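Local atomic coordinates of peptide ABC transporter permease (Staphylococcus hominis, PDB entry 6EXS), a protein that probably imports peptides across the membrane as a POT-family transporter, and binds a thioalcohol-conjugated dipeptide that is a precursor of human axillary malodour. Residues Q304-R316 with V452-F464. Residues are numbered along the deposited sequence; the frame is centred on the assembly and turned at random.
With C3H (2-[[(2~{R})-2-azanyl-3-[(3~{S})-3-methyl-1-oxidanyl-hexan-3-yl]sulfanyl-propanoyl]amino]ethanoic acid), chain O.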
loop_
_atom_site.group_PDB
_atom_site.type_symbol
_atom_site.label_atom_id
_atom_site.label_comp_id
_atom_site.label_asym_id
_atom_site.label_seq_id
_atom_site.Cartn_x
_atom_site.Cartn_y
_atom_site.Cartn_z
ATOM N N GLN A 304 7.313 -6.079 4.614
ATOM C CA GLN A 304 8.165 -6.198 5.793
ATOM C C GLN A 304 9.484 -5.459 5.629
ATOM O O GLN A 304 10.224 -5.328 6.599
ATOM C CB GLN A 304 8.378 -7.655 6.201
ATOM C CG GLN A 304 7.330 -8.177 7.168
ATOM C CD GLN A 304 7.478 -9.665 7.370
ATOM O OE1 GLN A 304 8.566 -10.172 7.675
ATOM N NE2 GLN A 304 6.384 -10.401 7.201
ATOM N N GLY A 305 9.752 -4.942 4.435
ATOM C CA GLY A 305 10.946 -4.143 4.198
ATOM C C GLY A 305 10.852 -2.762 4.822
ATOM O O GLY A 305 11.854 -2.039 4.877
ATOM N N SER A 306 9.632 -2.363 5.267
ATOM C CA SER A 306 9.369 -1.063 5.893
ATOM C C SER A 306 9.491 -1.086 7.413
ATOM O O SER A 306 9.573 -0.020 8.010
ATOM C CB SER A 306 7.990 -0.542 5.496
ATOM O OG SER A 306 6.964 -1.456 5.852
ATOM N N ASN A 307 9.491 -2.279 8.040
ATOM C CA ASN A 307 9.551 -2.400 9.506
ATOM C C ASN A 307 10.458 -3.524 10.048
ATOM O O ASN A 307 10.794 -3.492 11.225
ATOM C CB ASN A 307 8.124 -2.553 10.079
ATOM C CG ASN A 307 7.362 -3.782 9.628
ATOM O OD1 ASN A 307 7.616 -4.369 8.574
ATOM N ND2 ASN A 307 6.378 -4.171 10.401
ATOM N N VAL A 308 10.815 -4.524 9.215
ATOM C CA VAL A 308 11.612 -5.681 9.646
ATOM C C VAL A 308 13.034 -5.683 9.033
ATOM O O VAL A 308 14.017 -5.728 9.786
ATOM C CB VAL A 308 10.846 -7.023 9.399
ATOM C CG1 VAL A 308 11.713 -8.244 9.705
ATOM C CG2 VAL A 308 9.540 -7.074 10.195
ATOM N N LEU A 309 13.137 -5.663 7.692
ATOM C CA LEU A 309 14.419 -5.726 6.980
ATOM C C LEU A 309 15.332 -4.509 7.220
ATOM O O LEU A 309 16.551 -4.684 7.324
ATOM C CB LEU A 309 14.195 -5.971 5.477
ATOM C CG LEU A 309 15.369 -6.558 4.668
ATOM C CD1 LEU A 309 15.904 -7.862 5.290
ATOM C CD2 LEU A 309 14.963 -6.769 3.205
ATOM N N ASN A 310 14.738 -3.299 7.348
ATOM C CA ASN A 310 15.446 -2.037 7.610
ATOM C C ASN A 310 16.076 -1.943 9.032
ATOM O O ASN A 310 17.205 -1.456 9.158
ATOM C CB ASN A 310 14.539 -0.829 7.319
ATOM C CG ASN A 310 13.181 -0.830 7.982
ATOM O OD1 ASN A 310 12.674 -1.857 8.438
ATOM N ND2 ASN A 310 12.544 0.333 8.014
ATOM N N ILE A 311 15.339 -2.388 10.094
ATOM C CA ILE A 311 15.823 -2.415 11.482
ATOM C C ILE A 311 16.950 -3.457 11.582
ATOM O O ILE A 311 17.944 -3.217 12.267
ATOM C CB ILE A 311 14.700 -2.675 12.522
ATOM C CG1 ILE A 311 13.588 -1.606 12.459
ATOM C CG2 ILE A 311 15.279 -2.779 13.945
ATOM C CD1 ILE A 311 12.398 -1.867 13.444
ATOM N N TYR A 312 16.796 -4.601 10.873
ATOM C CA TYR A 312 17.806 -5.666 10.808
ATOM C C TYR A 312 19.081 -5.138 10.152
ATOM O O TYR A 312 20.165 -5.416 10.643
ATOM C CB TYR A 312 17.276 -6.895 10.050
ATOM C CG TYR A 312 18.217 -8.083 10.062
ATOM C CD1 TYR A 312 18.437 -8.814 11.228
ATOM C CD2 TYR A 312 18.868 -8.494 8.902
ATOM C CE1 TYR A 312 19.269 -9.933 11.235
ATOM C CE2 TYR A 312 19.719 -9.598 8.903
ATOM C CZ TYR A 312 19.914 -10.318 10.070
ATOM O OH TYR A 312 20.742 -11.412 10.071
ATOM N N GLY A 313 18.934 -4.353 9.087
ATOM C CA GLY A 313 20.055 -3.728 8.402
ATOM C C GLY A 313 20.764 -2.735 9.306
ATOM O O GLY A 313 21.990 -2.780 9.431
ATOM N N LEU A 314 19.988 -1.855 9.977
ATOM C CA LEU A 314 20.497 -0.841 10.910
ATOM C C LEU A 314 21.245 -1.458 12.101
ATOM O O LEU A 314 22.299 -0.951 12.512
ATOM C CB LEU A 314 19.328 0.063 11.390
ATOM C CG LEU A 314 19.624 1.208 12.375
ATOM C CD1 LEU A 314 20.633 2.206 11.811
ATOM C CD2 LEU A 314 18.377 1.949 12.717
ATOM N N GLU A 315 20.714 -2.566 12.631
ATOM C CA GLU A 315 21.266 -3.238 13.806
ATOM C C GLU A 315 22.328 -4.305 13.532
ATOM O O GLU A 315 23.168 -4.537 14.396
ATOM C CB GLU A 315 20.138 -3.845 14.649
ATOM C CG GLU A 315 19.255 -2.812 15.314
ATOM C CD GLU A 315 18.075 -3.381 16.072
ATOM O OE1 GLU A 315 17.863 -4.616 16.025
ATOM O OE2 GLU A 315 17.338 -2.580 16.690
ATOM N N ARG A 316 22.278 -4.982 12.376
ATOM C CA ARG A 316 23.222 -6.070 12.103
ATOM C C ARG A 316 24.238 -5.782 10.985
ATOM O O ARG A 316 25.296 -6.410 10.953
ATOM C CB ARG A 316 22.468 -7.389 11.843
ATOM C CG ARG A 316 21.565 -7.793 13.017
ATOM C CD ARG A 316 22.262 -8.618 14.097
ATOM N NE ARG A 316 21.983 -10.052 13.959
ATOM C CZ ARG A 316 20.874 -10.657 14.389
ATOM N NH1 ARG A 316 19.915 -9.957 14.989
ATOM N NH2 ARG A 316 20.710 -11.961 14.210
ATOM N N VAL A 452 4.974 -10.297 13.198
ATOM C CA VAL A 452 6.178 -9.607 13.703
ATOM C C VAL A 452 6.524 -10.016 15.133
ATOM O O VAL A 452 7.685 -9.884 15.523
ATOM C CB VAL A 452 6.149 -8.065 13.550
ATOM C CG1 VAL A 452 6.268 -7.660 12.089
ATOM C CG2 VAL A 452 4.911 -7.451 14.206
ATOM N N LYS A 453 5.524 -10.541 15.888
ATOM C CA LYS A 453 5.660 -11.046 17.260
ATOM C C LYS A 453 6.419 -12.390 17.309
ATOM O O LYS A 453 6.769 -12.831 18.399
ATOM C CB LYS A 453 4.288 -11.176 17.948
ATOM C CG LYS A 453 3.559 -9.854 18.147
ATOM C CD LYS A 453 2.106 -10.062 18.528
ATOM C CE LYS A 453 1.445 -8.765 18.924
ATOM N NZ LYS A 453 0.014 -8.963 19.277
ATOM N N LEU A 454 6.680 -13.033 16.148
ATOM C CA LEU A 454 7.415 -14.302 16.064
ATOM C C LEU A 454 8.943 -14.132 16.059
ATOM O O LEU A 454 9.647 -15.108 16.309
ATOM C CB LEU A 454 6.985 -15.108 14.826
ATOM C CG LEU A 454 5.718 -15.929 14.951
ATOM C CD1 LEU A 454 5.154 -16.228 13.596
ATOM C CD2 LEU A 454 5.971 -17.224 15.711
ATOM N N ILE A 455 9.444 -12.910 15.767
ATOM C CA ILE A 455 10.874 -12.559 15.701
ATOM C C ILE A 455 11.613 -12.857 17.028
ATOM O O ILE A 455 12.706 -13.431 16.987
ATOM C CB ILE A 455 11.082 -11.097 15.204
ATOM C CG1 ILE A 455 10.557 -10.932 13.746
ATOM C CG2 ILE A 455 12.564 -10.654 15.328
ATOM C CD1 ILE A 455 10.205 -9.476 13.296
ATOM N N LYS A 456 11.015 -12.492 18.188
ATOM C CA LYS A 456 11.613 -12.759 19.502
ATOM C C LYS A 456 11.639 -14.274 19.832
ATOM O O LYS A 456 12.748 -14.779 20.043
ATOM C CB LYS A 456 11.002 -11.920 20.652
ATOM C CG LYS A 456 9.693 -11.207 20.315
ATOM C CD LYS A 456 8.954 -10.644 21.523
ATOM C CE LYS A 456 7.547 -10.211 21.160
ATOM N NZ LYS A 456 6.644 -11.370 20.908
ATOM N N PRO A 457 10.509 -15.044 19.821
ATOM C CA PRO A 457 10.610 -16.480 20.144
ATOM C C PRO A 457 11.367 -17.343 19.135
ATOM O O PRO A 457 12.045 -18.278 19.565
ATOM C CB PRO A 457 9.153 -16.925 20.279
ATOM C CG PRO A 457 8.390 -15.968 19.465
ATOM C CD PRO A 457 9.098 -14.660 19.608
ATOM N N LEU A 458 11.259 -17.055 17.816
ATOM C CA LEU A 458 11.947 -17.860 16.797
ATOM C C LEU A 458 13.409 -17.477 16.580
ATOM O O LEU A 458 14.224 -18.336 16.242
ATOM C CB LEU A 458 11.214 -17.834 15.437
ATOM C CG LEU A 458 9.796 -18.407 15.342
ATOM C CD1 LEU A 458 9.218 -18.156 13.958
ATOM C CD2 LEU A 458 9.757 -19.907 15.644
ATOM N N GLY A 459 13.717 -16.198 16.748
ATOM C CA GLY A 459 15.036 -15.651 16.466
ATOM C C GLY A 459 14.945 -15.032 15.085
ATOM O O GLY A 459 14.382 -15.652 14.173
ATOM N N GLN A 460 15.454 -13.791 14.929
ATOM C CA GLN A 460 15.391 -13.006 13.692
ATOM C C GLN A 460 15.833 -13.781 12.430
ATOM O O GLN A 460 15.130 -13.720 11.417
ATOM C CB GLN A 460 16.155 -11.679 13.848
ATOM C CG GLN A 460 16.057 -10.717 12.663
ATOM C CD GLN A 460 14.702 -10.096 12.417
ATOM O OE1 GLN A 460 13.823 -10.692 11.783
ATOM N NE2 GLN A 460 14.541 -8.842 12.819
ATOM N N THR A 461 16.958 -14.517 12.497
ATOM C CA THR A 461 17.479 -15.311 11.371
ATOM C C THR A 461 16.593 -16.508 11.028
ATOM O O THR A 461 16.374 -16.782 9.845
ATOM C CB THR A 461 18.931 -15.732 11.596
ATOM O OG1 THR A 461 19.051 -16.275 12.912
ATOM C CG2 THR A 461 19.898 -14.586 11.410
ATOM N N ASN A 462 16.097 -17.227 12.055
ATOM C CA ASN A 462 15.211 -18.378 11.867
ATOM C C ASN A 462 13.878 -17.911 11.313
ATOM O O ASN A 462 13.276 -18.635 10.522
ATOM C CB ASN A 462 15.000 -19.145 13.167
ATOM C CG ASN A 462 16.242 -19.718 13.807
ATOM O OD1 ASN A 462 17.356 -19.672 13.268
ATOM N ND2 ASN A 462 16.065 -20.276 14.995
ATOM N N TYR A 463 13.439 -16.684 11.698
ATOM C CA TYR A 463 12.210 -16.041 11.219
ATOM C C TYR A 463 12.272 -15.811 9.683
ATOM O O TYR A 463 11.315 -16.147 8.995
ATOM C CB TYR A 463 11.964 -14.734 11.998
ATOM C CG TYR A 463 10.854 -13.849 11.463
ATOM C CD1 TYR A 463 11.121 -12.852 10.523
ATOM C CD2 TYR A 463 9.552 -13.949 11.958
ATOM C CE1 TYR A 463 10.113 -12.010 10.055
ATOM C CE2 TYR A 463 8.542 -13.092 11.517
ATOM C CZ TYR A 463 8.825 -12.134 10.553
ATOM O OH TYR A 463 7.846 -11.289 10.102
ATOM N N PHE A 464 13.392 -15.274 9.160
ATOM C CA PHE A 464 13.592 -15.050 7.725
ATOM C C PHE A 464 13.591 -16.373 6.950
ATOM O O PHE A 464 12.991 -16.439 5.874
ATOM C CB PHE A 464 14.903 -14.284 7.441
ATOM C CG PHE A 464 14.949 -12.821 7.828
ATOM C CD1 PHE A 464 14.008 -11.924 7.337
ATOM C CD2 PHE A 464 15.992 -12.323 8.599
ATOM C CE1 PHE A 464 14.068 -10.570 7.677
ATOM C CE2 PHE A 464 16.061 -10.965 8.922
ATOM C CZ PHE A 464 15.092 -10.100 8.470
HETATM O O2 C3H O . 4.179 2.672 -3.575
HETATM C C11 C3H O . 5.041 2.215 -4.236
HETATM O O3 C3H O . 4.833 1.555 -5.321
HETATM C C10 C3H O . 6.503 2.272 -3.902
HETATM N N1 C3H O . 6.762 2.333 -2.484
HETATM C C9 C3H O . 6.843 1.239 -1.746
HETATM O O1 C3H O . 6.005 0.350 -1.776
HETATM C C8 C3H O . 8.025 1.076 -0.849
HETATM N N C3H O . 8.686 2.363 -0.690
HETATM C C7 C3H O . 7.595 0.589 0.536
HETATM S S C3H O . 7.835 -1.167 0.918
HETATM C C3 C3H O . 9.653 -1.605 1.006
HETATM C C4 C3H O . 10.204 -0.877 2.205
HETATM C C5 C3H O . 10.279 -1.233 -0.344
HETATM C C6 C3H O . 11.786 -1.293 -0.448
HETATM O O C3H O . 12.346 -0.054 -0.735
HETATM C C2 C3H O . 9.843 -3.108 1.195
HETATM C C1 C3H O . 10.576 -3.821 0.071
HETATM C C C3H O . 10.725 -5.291 0.355
#
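Gln304 meets Tyr463 through a single hydrogen bond, Tyr463 OH giving its proton to Gln304 OE1 at 2.8 Å. The hydroxyl stands well above the amide plane, with a C=O...donor angle of 99°, so neither lone pair is addressed directly. Tyr379 also bonds to OE1 and Asn448 takes NE2, which fixes the rotation of this buried amide. Immediately after it, Gly305 and Ser306 border the conjugated peptide, the ligand's C4 lying 3.3 Å from Gly305 C, so the segment that makes the contact also lines the ligand pocket. Val308 divides its two methyls: CG2 packs 3.8 Å from Val452 CG1 and also touches Ile455 CD1, whereas CG1, anti to the backbone N (chi1 174°), turns to Gln460, Tyr463 and Phe464. In this Major Facilitator Superfamily fold, helix 279-302 breaks into a non-regular turn before helix 309-316, and the partner segment is the link after helix 430-451 (a 3-10 segment, then helix 455-458) together with the first turn of helix 460-479. Leu309 CD1 reaches Phe464 CZ at 4.0 Å, while its side chain also rests on helix 396-418. Tyr312 receives the edge of Phe464 in a T-shaped stack, centroids 5.0 Å apart and planes at 70°, with Phe464 CE2 over the centre of the tyrosine ring. Gln460 runs alongside the same tyrosine in the opposite sense, Gln460 CG 3.4 Å from Tyr312 CD1, and its bend at chi2 carries Gln460 OE1 above the Phe464 ring, toward its rim. Arg316 turns a face of its guanidinium to the edge of the Tyr312 ring, with Tyr312 CE1 over its centre, and brings Arg316 NH2 to 3.9 Å from Thr461 CG2.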